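PDB 4QHZ: putative glycosyl hydrolase from Parabacteroides distasonis, which binds magnesium and may hydrolyse 3-keto-disaccharides or related sugars. Local coordinates for residues Ile121-Gln124 with Glu128-Val131; Gly77-Asn82 with Ile224-His229. All blocks are in the same frame, centred on the assembly; numbering follows the deposited sequence.

Contact 1: Ile121-Gln124 with Glu128-Val131; sequences IFLQ and EVQV. With MG (magnesium ion), chain I.
E128 lies under the ring of F122, the two forming a non-hydrogen-bonded pair across two antiparallel strands. Its CB sits over the ring centre in a CH-pi contact, 3.7 Å from the centroid. Because CG is anti to the backbone N (chi1 -174°) and the chain runs on extended, the carboxylate continues past the CE1/CZ side of the ring, offset from the ring plane and nearly parallel to it (16°), and OE2 reaches the magnesium ion at 2.2 Å. A glutamate suits this place: its methylenes cover an aromatic face while its charge meets the cation. V129, on the other face of the sheet, pairs with I121 through two nearly straight bonds: V129 N to I121 O is 2.8 Å, and I121 N to V129 O is 3.0 Å. Its CG2 meets L123 CD1 at 3.7 Å. CB of Q130 points away from 121-124, and a bend at chi2 (71°) brings the neutral amide oxygen OE1 to 2.1 Å from the magnesium ion. V131 CG2 touches CD1 of I121 at 3.6 Å. One face of this antiparallel beta hairpin thus feeds a hydrophobic core, while E128 and Q130 supply part of a magnesium site completed by N118, S119, Q227 and water.

Contact 2: Gly77-Asn82 with Ile224-His229; sequences GVFTVN and IILQSH. With MG (magnesium ion), chain I.
F79 and L226 meet at the edge of a phenyl ring, the closest approach between 77-82 and 224-229. From CB, which is directed toward the other segment, the F79 side chain leaves with CG between the backbone N and the carbonyl carbon (chi1 67°), a turn that carries the far end of the ring to the leucine. Around the ring, CE2 comes within 4.0 Å of L226 CD1, and the tip, CZ, closes to 3.8 Å from the same methyl. That methyl lies near the ring plane, so leucine meets the edge; F54 also makes an edge-to-face contact with F79. A long aromatic side chain suits this place, since it spans the gap between two backbones that share no hydrogen bond. L226 answers with a branched end that presents one methyl to the ring edge.

Farther along, V81 and S228 have the nearest CA atoms, 6.7 Å apart, a spacing that suits the small serine side chain. V81 CG1 lies 4.1 Å from S228 OG, a loose van der Waals approach. The CB of Q227 points away from 77-82, and this glutamine is among the residues of the magnesium site. F79, from strand 78-80 of one sheet, therefore meets L226, from strand 225-226 of the other, consistent with the interior of a concanavalin-like beta sandwich, the metal site lying on the far side of the second sheet.

From the N terminus, the chain first passes 77-82, whose strand 78-80 belongs to the larger antiparallel sheet. It then reaches 121-124 and, after three intervening residues, 128-131, so that contact 1 closes a short hairpin. Contact 2 closes only when 224-229 arrives, 142 residues after 77-82; contact 1 is thus nested inside its loop. Strands 119-123 and 225-226 are neighbours in the five-stranded sheet, and F122 N probably bonds to I225 O. The contacts also meet at the magnesium ion, whose site draws residues from both. Contact 1 joins strands 119-123 and 127-131 within the five-stranded sheet, and contact 2 joins that sheet to the larger one.

Contact 1: Ile121-Gln124 with Glu128-Val131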
# COMPACT_ATOMS: atom_id res chain seq x y z
N ILE C 121 -14.93 -13.48 -14.89
CA ILE C 121 -15.46 -12.15 -14.65
C ILE C 121 -14.34 -11.16 -14.96
O ILE C 121 -13.36 -11.07 -14.21
CB ILE C 121 -15.96 -11.99 -13.20
CG1 ILE C 121 -17.04 -13.02 -12.88
CG2 ILE C 121 -16.50 -10.59 -12.95
CD1 ILE C 121 -16.63 -14.06 -11.86
N PHE C 122 -14.49 -10.42 -16.05
CA PHE C 122 -13.51 -9.40 -16.43
C PHE C 122 -13.86 -8.07 -15.78
O PHE C 122 -14.83 -7.41 -16.17
CB PHE C 122 -13.43 -9.23 -17.94
CG PHE C 122 -12.65 -10.32 -18.64
CD1 PHE C 122 -13.21 -11.57 -18.83
CD2 PHE C 122 -11.37 -10.07 -19.10
CE1 PHE C 122 -12.50 -12.57 -19.48
CE2 PHE C 122 -10.65 -11.06 -19.75
CZ PHE C 122 -11.22 -12.31 -19.94
N LEU C 123 -13.06 -7.69 -14.79
CA LEU C 123 -13.28 -6.47 -14.01
C LEU C 123 -12.90 -5.26 -14.86
O LEU C 123 -11.79 -5.19 -15.37
CB LEU C 123 -12.46 -6.51 -12.73
CG LEU C 123 -12.66 -7.78 -11.88
CD1 LEU C 123 -11.67 -7.82 -10.72
CD2 LEU C 123 -14.09 -7.89 -11.37
N GLN C 124 -13.85 -4.33 -15.01
CA GLN C 124 -13.75 -3.22 -15.96
C GLN C 124 -13.43 -3.69 -17.39
O GLN C 124 -12.91 -2.93 -18.19
CB GLN C 124 -12.72 -2.19 -15.50
CG GLN C 124 -13.03 -1.58 -14.15
CD GLN C 124 -12.11 -0.42 -13.82
OE1 GLN C 124 -10.92 -0.61 -13.56
NE2 GLN C 124 -12.65 0.79 -13.85
N GLU C 128 -9.39 -10.55 -15.67
CA GLU C 128 -10.22 -11.74 -15.44
C GLU C 128 -10.02 -12.36 -14.06
O GLU C 128 -8.91 -12.74 -13.69
CB GLU C 128 -9.97 -12.84 -16.49
CG GLU C 128 -10.94 -14.01 -16.34
CD GLU C 128 -10.71 -15.15 -17.32
OE1 GLU C 128 -9.65 -15.18 -17.98
OE2 GLU C 128 -11.60 -16.04 -17.42
N VAL C 129 -11.12 -12.49 -13.32
CA VAL C 129 -11.20 -13.40 -12.20
C VAL C 129 -11.70 -14.72 -12.77
O VAL C 129 -12.84 -14.80 -13.24
CB VAL C 129 -12.15 -12.90 -11.10
CG1 VAL C 129 -12.16 -13.88 -9.92
CG2 VAL C 129 -11.76 -11.51 -10.63
N GLN C 130 -10.85 -15.74 -12.75
CA GLN C 130 -11.14 -17.00 -13.41
C GLN C 130 -12.32 -17.73 -12.78
O GLN C 130 -12.47 -17.77 -11.56
CB GLN C 130 -9.91 -17.91 -13.40
CG GLN C 130 -10.10 -19.30 -13.99
CD GLN C 130 -10.27 -19.30 -15.51
OE1 GLN C 130 -11.17 -18.65 -16.04
NE2 GLN C 130 -9.41 -20.04 -16.21
N VAL C 131 -13.17 -18.28 -13.64
CA VAL C 131 -14.21 -19.21 -13.25
C VAL C 131 -13.92 -20.53 -13.97
O VAL C 131 -13.68 -20.56 -15.17
CB VAL C 131 -15.60 -18.68 -13.61
CG1 VAL C 131 -16.66 -19.78 -13.51
CG2 VAL C 131 -15.95 -17.50 -12.71
MG MG I . -11.92 -18.17 -17.99
O HOH W 1 -10.11 -18.03 -18.74

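Contact 2: Gly77-Asn82 with Ile224-His229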
# COMPACT_ATOMS: atom_id res chain seq x y z
N GLY C 77 -34.89 -19.15 -12.85
CA GLY C 77 -34.23 -18.22 -11.95
C GLY C 77 -32.72 -18.12 -12.12
O GLY C 77 -32.05 -17.51 -11.30
N VAL C 78 -32.18 -18.74 -13.17
CA VAL C 78 -30.76 -18.66 -13.47
C VAL C 78 -30.59 -18.26 -14.93
O VAL C 78 -31.57 -18.23 -15.67
CB VAL C 78 -30.03 -20.01 -13.23
CG1 VAL C 78 -30.38 -20.59 -11.86
CG2 VAL C 78 -30.35 -21.04 -14.31
N PHE C 79 -29.37 -17.94 -15.34
CA PHE C 79 -29.09 -17.87 -16.77
C PHE C 79 -27.86 -18.70 -17.11
O PHE C 79 -26.95 -18.86 -16.30
CB PHE C 79 -28.99 -16.41 -17.28
CG PHE C 79 -27.81 -15.62 -16.75
CD1 PHE C 79 -27.91 -14.93 -15.55
CD2 PHE C 79 -26.65 -15.50 -17.50
CE1 PHE C 79 -26.85 -14.16 -15.08
CE2 PHE C 79 -25.59 -14.74 -17.04
CZ PHE C 79 -25.69 -14.07 -15.83
N THR C 80 -27.88 -19.25 -18.32
CA THR C 80 -26.91 -20.23 -18.74
C THR C 80 -26.18 -19.72 -19.97
O THR C 80 -26.79 -19.19 -20.90
CB THR C 80 -27.61 -21.57 -19.05
OG1 THR C 80 -28.36 -21.98 -17.90
CG2 THR C 80 -26.59 -22.65 -19.40
N VAL C 81 -24.86 -19.89 -19.97
CA VAL C 81 -24.02 -19.48 -21.08
C VAL C 81 -24.45 -20.17 -22.37
O VAL C 81 -24.70 -21.37 -22.39
CB VAL C 81 -22.53 -19.82 -20.81
CG1 VAL C 81 -21.66 -19.43 -22.00
CG2 VAL C 81 -22.03 -19.14 -19.55
N ASN C 82 -24.55 -19.39 -23.45
CA ASN C 82 -24.71 -19.94 -24.78
C ASN C 82 -23.44 -19.62 -25.55
O ASN C 82 -23.22 -18.48 -25.98
CB ASN C 82 -25.94 -19.37 -25.48
CG ASN C 82 -26.18 -19.98 -26.86
OD1 ASN C 82 -25.29 -20.61 -27.44
ND2 ASN C 82 -27.39 -19.82 -27.37
N ILE C 224 -18.62 -5.02 -16.55
CA ILE C 224 -18.30 -6.37 -16.15
C ILE C 224 -18.58 -7.25 -17.35
O ILE C 224 -19.68 -7.23 -17.89
CB ILE C 224 -19.14 -6.83 -14.94
CG1 ILE C 224 -19.02 -5.84 -13.77
CG2 ILE C 224 -18.72 -8.22 -14.49
CD1 ILE C 224 -17.63 -5.70 -13.19
N ILE C 225 -17.58 -8.00 -17.80
CA ILE C 225 -17.75 -8.93 -18.90
C ILE C 225 -17.72 -10.36 -18.37
O ILE C 225 -16.81 -10.73 -17.63
CB ILE C 225 -16.66 -8.78 -19.98
CG1 ILE C 225 -16.55 -7.32 -20.44
CG2 ILE C 225 -16.95 -9.70 -21.17
CD1 ILE C 225 -15.47 -7.07 -21.48
N LEU C 226 -18.72 -11.15 -18.75
CA LEU C 226 -18.76 -12.57 -18.45
C LEU C 226 -18.31 -13.36 -19.68
O LEU C 226 -18.82 -13.16 -20.79
CB LEU C 226 -20.15 -13.01 -18.00
CG LEU C 226 -20.66 -12.40 -16.69
CD1 LEU C 226 -22.07 -12.88 -16.37
CD2 LEU C 226 -19.74 -12.72 -15.52
N GLN C 227 -17.37 -14.27 -19.46
CA GLN C 227 -16.68 -14.95 -20.55
C GLN C 227 -17.44 -16.18 -21.07
O GLN C 227 -17.88 -17.03 -20.30
CB GLN C 227 -15.30 -15.37 -20.07
CG GLN C 227 -14.41 -16.06 -21.10
CD GLN C 227 -13.15 -16.61 -20.47
OE1 GLN C 227 -13.21 -17.41 -19.53
NE2 GLN C 227 -12.00 -16.19 -20.97
N SER C 228 -17.58 -16.23 -22.39
CA SER C 228 -17.98 -17.43 -23.10
C SER C 228 -16.72 -18.10 -23.65
O SER C 228 -16.19 -17.68 -24.67
CB SER C 228 -18.94 -17.09 -24.24
OG SER C 228 -19.20 -18.24 -25.02
N HIS C 229 -16.23 -19.11 -22.94
CA HIS C 229 -15.00 -19.79 -23.31
C HIS C 229 -15.36 -20.94 -24.26
O HIS C 229 -16.04 -21.89 -23.87
CB HIS C 229 -14.27 -20.29 -22.06
CG HIS C 229 -12.85 -20.69 -22.30
ND1 HIS C 229 -12.48 -21.99 -22.56
CD2 HIS C 229 -11.72 -19.95 -22.33
CE1 HIS C 229 -11.17 -22.04 -22.75
NE2 HIS C 229 -10.69 -20.82 -22.61
MG MG I . -11.92 -18.17 -17.99
O HOH W 1 -10.11 -18.03 -18.74